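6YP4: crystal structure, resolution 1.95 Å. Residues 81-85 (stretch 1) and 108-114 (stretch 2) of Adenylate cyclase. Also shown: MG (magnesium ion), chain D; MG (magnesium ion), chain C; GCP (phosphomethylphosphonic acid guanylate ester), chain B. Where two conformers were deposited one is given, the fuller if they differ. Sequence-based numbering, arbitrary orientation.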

# COMPACT_ATOMS: atom_id res chain seq x y z
N GLU A 81 -13.34 -5.08 -7.99
CA GLU A 81 -13.45 -4.05 -6.97
C GLU A 81 -13.11 -2.69 -7.56
O GLU A 81 -12.43 -2.56 -8.58
CB GLU A 81 -12.56 -4.36 -5.76
CG GLU A 81 -11.14 -3.79 -5.79
CD GLU A 81 -10.21 -4.47 -4.79
OE1 GLU A 81 -10.69 -5.33 -4.02
OE2 GLU A 81 -9.00 -4.17 -4.77
N ASP A 82 -13.63 -1.66 -6.90
CA ASP A 82 -13.31 -0.28 -7.22
C ASP A 82 -13.32 0.43 -5.88
O ASP A 82 -14.31 0.32 -5.14
CB ASP A 82 -14.32 0.33 -8.19
CG ASP A 82 -13.88 1.68 -8.72
OD1 ASP A 82 -12.73 2.06 -8.45
OD2 ASP A 82 -14.68 2.36 -9.39
N GLU A 83 -12.21 1.07 -5.51
CA GLU A 83 -12.16 1.73 -4.22
C GLU A 83 -11.35 3.02 -4.30
O GLU A 83 -10.58 3.26 -5.23
CB GLU A 83 -11.61 0.80 -3.13
CG GLU A 83 -10.19 0.36 -3.31
CD GLU A 83 -9.66 -0.42 -2.10
OE1 GLU A 83 -8.43 -0.65 -2.05
OE2 GLU A 83 -10.46 -0.80 -1.21
N GLU A 84 -11.56 3.87 -3.28
CA GLU A 84 -10.97 5.20 -3.30
C GLU A 84 -11.03 5.75 -1.89
O GLU A 84 -11.99 5.50 -1.15
CB GLU A 84 -11.72 6.14 -4.26
CG GLU A 84 -10.92 7.42 -4.56
CD GLU A 84 -11.58 8.35 -5.54
OE1 GLU A 84 -12.82 8.32 -5.70
OE2 GLU A 84 -10.83 9.07 -6.22
N GLU A 85 -9.97 6.46 -1.51
CA GLU A 85 -9.96 7.13 -0.22
C GLU A 85 -10.90 8.33 -0.24
O GLU A 85 -11.02 9.02 -1.26
CB GLU A 85 -8.54 7.59 0.15
CG GLU A 85 -7.64 6.46 0.60
CD GLU A 85 -6.36 6.94 1.26
OE1 GLU A 85 -5.54 6.08 1.66
OE2 GLU A 85 -6.16 8.18 1.37
MG MG D . -11.13 -3.36 -2.60
MG MG C . -9.05 -6.38 -2.90
PG GCP B . -9.86 -9.07 2.51
O1G GCP B . -9.44 -10.51 2.54
O2G GCP B . -9.91 -8.50 3.91
O3G GCP B . -11.21 -8.95 1.84
C3B GCP B . -8.61 -8.14 1.54
PB GCP B . -9.15 -6.38 1.42
O1B GCP B . -10.63 -6.25 1.21
O2B GCP B . -8.68 -5.59 2.62
O3A GCP B . -8.40 -5.79 0.08
PA GCP B . -8.37 -4.17 -0.18
O1A GCP B . -8.65 -3.96 -1.66
O2A GCP B . -9.47 -3.55 0.65
O5' GCP B . -6.88 -3.54 0.30
C5' GCP B . -5.82 -4.43 0.60
C4' GCP B . -5.33 -5.21 -0.70
O4' GCP B . -5.14 -4.29 -1.95
C3' GCP B . -4.18 -5.71 -0.48
O3' GCP B . -4.11 -7.06 -1.01
C2' GCP B . -3.04 -4.68 -1.17
O2' GCP B . -1.93 -5.41 -1.81
C1' GCP B . -3.63 -3.89 -1.98
N9 GCP B . -3.45 -2.46 -1.52
C8 GCP B . -4.39 -1.85 -0.78
N7 GCP B . -3.99 -0.60 -0.50
C5 GCP B . -2.79 -0.42 -1.07
C6 GCP B . -1.93 0.67 -1.11
O6 GCP B . -2.22 1.68 -0.56
N1 GCP B . -0.77 0.58 -1.76
C2 GCP B . -0.43 -0.58 -2.39
N2 GCP B . 0.87 -0.56 -3.07
N3 GCP B . -1.27 -1.64 -2.35
C4 GCP B . -2.45 -1.56 -1.70
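Stretch 2 108-114: SRIWRRV

Stretch 2 enters as a loop residue, Ser108, and turns into a helix from Arg109 onward, with Arg112 N to Ser108 O at 2.9 Å and Arg113 N to Arg109 O at 2.9 Å establishing the i to i+4 pattern. Ser108 caps the helix: its OG accepts from Trp111 N at 3.2 Å and an angle of 162°, and more weakly from Ile110 N at 2.8 Å and 130°, so two amides at the helix start find an acceptor. The helix runs at 146° to the extended strand 81-85, roughly antiparallel, with the axes approaching to 8.6 Å and the CA atoms of Asp82 and Ile110 6.6 Å apart.

The CA-to-CB directions alternate along the strand: those of Asp82 and Glu84 point toward the helix, those of Glu81 and Glu83 away, although the backbone of Glu83 still touches it, with Glu83 N 3.7 Å from Ile110 CD1. Glu81 OE1 instead binds both magnesium ions, at 2.5 Å (chain D) and 2.2 Å (chain C).

Asp82 is the centre of the contact. Its OD1 accepts from Arg109 NH1 at 2.6 Å and 154° and from Arg109 NE at 3.0 Å and 137°, while OD2 accepts from the same NE at 3.0 Å and 155°. Arg113, one helical turn on, adds weak bonds to Asp82 OD2 from NH2 at 3.0 Å and NE at 3.1 Å, both at 124°. Both carboxylate oxygens are thus satisfied, and two salt bridges converge on one buried acid. Ile110 packs beside them, its CD1 3.4 Å from Asp82 CG.

Glu84 is held less directly. Its salt bridge from OE2 to Arg109 NH2 is long, 3.7 Å, but OE1 accepts from two waters, each at 2.6 Å: one accepts from Arg109 N at 2.9 Å, and the other lies 2.7 Å from Ser108 OG.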

# COMPACT_ATOMS: atom_id res chain seq x y z
N SER A 108 -18.56 10.83 -6.03
CA SER A 108 -17.70 9.66 -6.00
C SER A 108 -17.89 8.80 -7.24
O SER A 108 -19.01 8.48 -7.63
CB SER A 108 -17.97 8.82 -4.75
OG SER A 108 -17.37 7.54 -4.89
N ARG A 109 -16.76 8.41 -7.84
CA ARG A 109 -16.77 7.37 -8.86
C ARG A 109 -17.45 6.10 -8.36
O ARG A 109 -18.17 5.43 -9.11
CB ARG A 109 -15.32 7.07 -9.27
CG ARG A 109 -15.13 5.90 -10.19
CD ARG A 109 -13.65 5.69 -10.49
NE ARG A 109 -12.99 4.81 -9.52
CZ ARG A 109 -12.03 5.18 -8.69
NH1 ARG A 109 -11.49 4.30 -7.86
NH2 ARG A 109 -11.58 6.43 -8.68
N ILE A 110 -17.26 5.77 -7.08
CA ILE A 110 -17.79 4.52 -6.53
C ILE A 110 -19.30 4.61 -6.39
O ILE A 110 -20.04 3.70 -6.78
CB ILE A 110 -17.13 4.20 -5.18
CG1 ILE A 110 -15.62 4.50 -5.21
CG2 ILE A 110 -17.38 2.74 -4.80
CD1 ILE A 110 -14.85 3.62 -6.14
N TRP A 111 -19.79 5.70 -5.79
CA TRP A 111 -21.23 5.89 -5.74
C TRP A 111 -21.83 5.92 -7.14
O TRP A 111 -22.89 5.34 -7.39
CB TRP A 111 -21.58 7.16 -4.98
CG TRP A 111 -23.04 7.42 -4.96
CD1 TRP A 111 -23.71 8.46 -5.56
CD2 TRP A 111 -24.03 6.61 -4.33
NE1 TRP A 111 -25.06 8.33 -5.32
CE2 TRP A 111 -25.28 7.20 -4.57
CE3 TRP A 111 -23.98 5.44 -3.58
CZ2 TRP A 111 -26.48 6.66 -4.08
CZ3 TRP A 111 -25.16 4.90 -3.08
CH2 TRP A 111 -26.39 5.51 -3.34
N ARG A 112 -21.14 6.57 -8.08
CA ARG A 112 -21.63 6.58 -9.46
C ARG A 112 -21.77 5.16 -9.99
O ARG A 112 -22.74 4.84 -10.69
CB ARG A 112 -20.68 7.41 -10.35
CG ARG A 112 -21.28 7.94 -11.65
CD ARG A 112 -22.72 8.44 -11.48
NE ARG A 112 -22.85 9.43 -10.41
CZ ARG A 112 -24.01 9.77 -9.85
NH1 ARG A 112 -24.06 10.67 -8.88
NH2 ARG A 112 -25.14 9.19 -10.26
N ARG A 113 -20.83 4.27 -9.64
CA ARG A 113 -20.90 2.89 -10.14
C ARG A 113 -22.04 2.12 -9.49
O ARG A 113 -22.70 1.31 -10.15
CB ARG A 113 -19.57 2.17 -9.91
CG ARG A 113 -19.48 0.81 -10.59
CD ARG A 113 -18.15 0.10 -10.33
NE ARG A 113 -17.00 0.87 -10.82
CZ ARG A 113 -16.19 0.46 -11.79
NH1 ARG A 113 -16.40 -0.70 -12.39
NH2 ARG A 113 -15.17 1.22 -12.16
N VAL A 114 -22.29 2.36 -8.20
CA VAL A 114 -23.44 1.76 -7.53
C VAL A 114 -24.71 2.08 -8.30
O VAL A 114 -25.52 1.19 -8.60
CB VAL A 114 -23.54 2.25 -6.07
CG1 VAL A 114 -24.89 1.91 -5.48
CG2 VAL A 114 -22.42 1.64 -5.21
O HOH W 1 -14.17 9.65 -7.55
O HOH W 2 -14.87 8.13 -4.13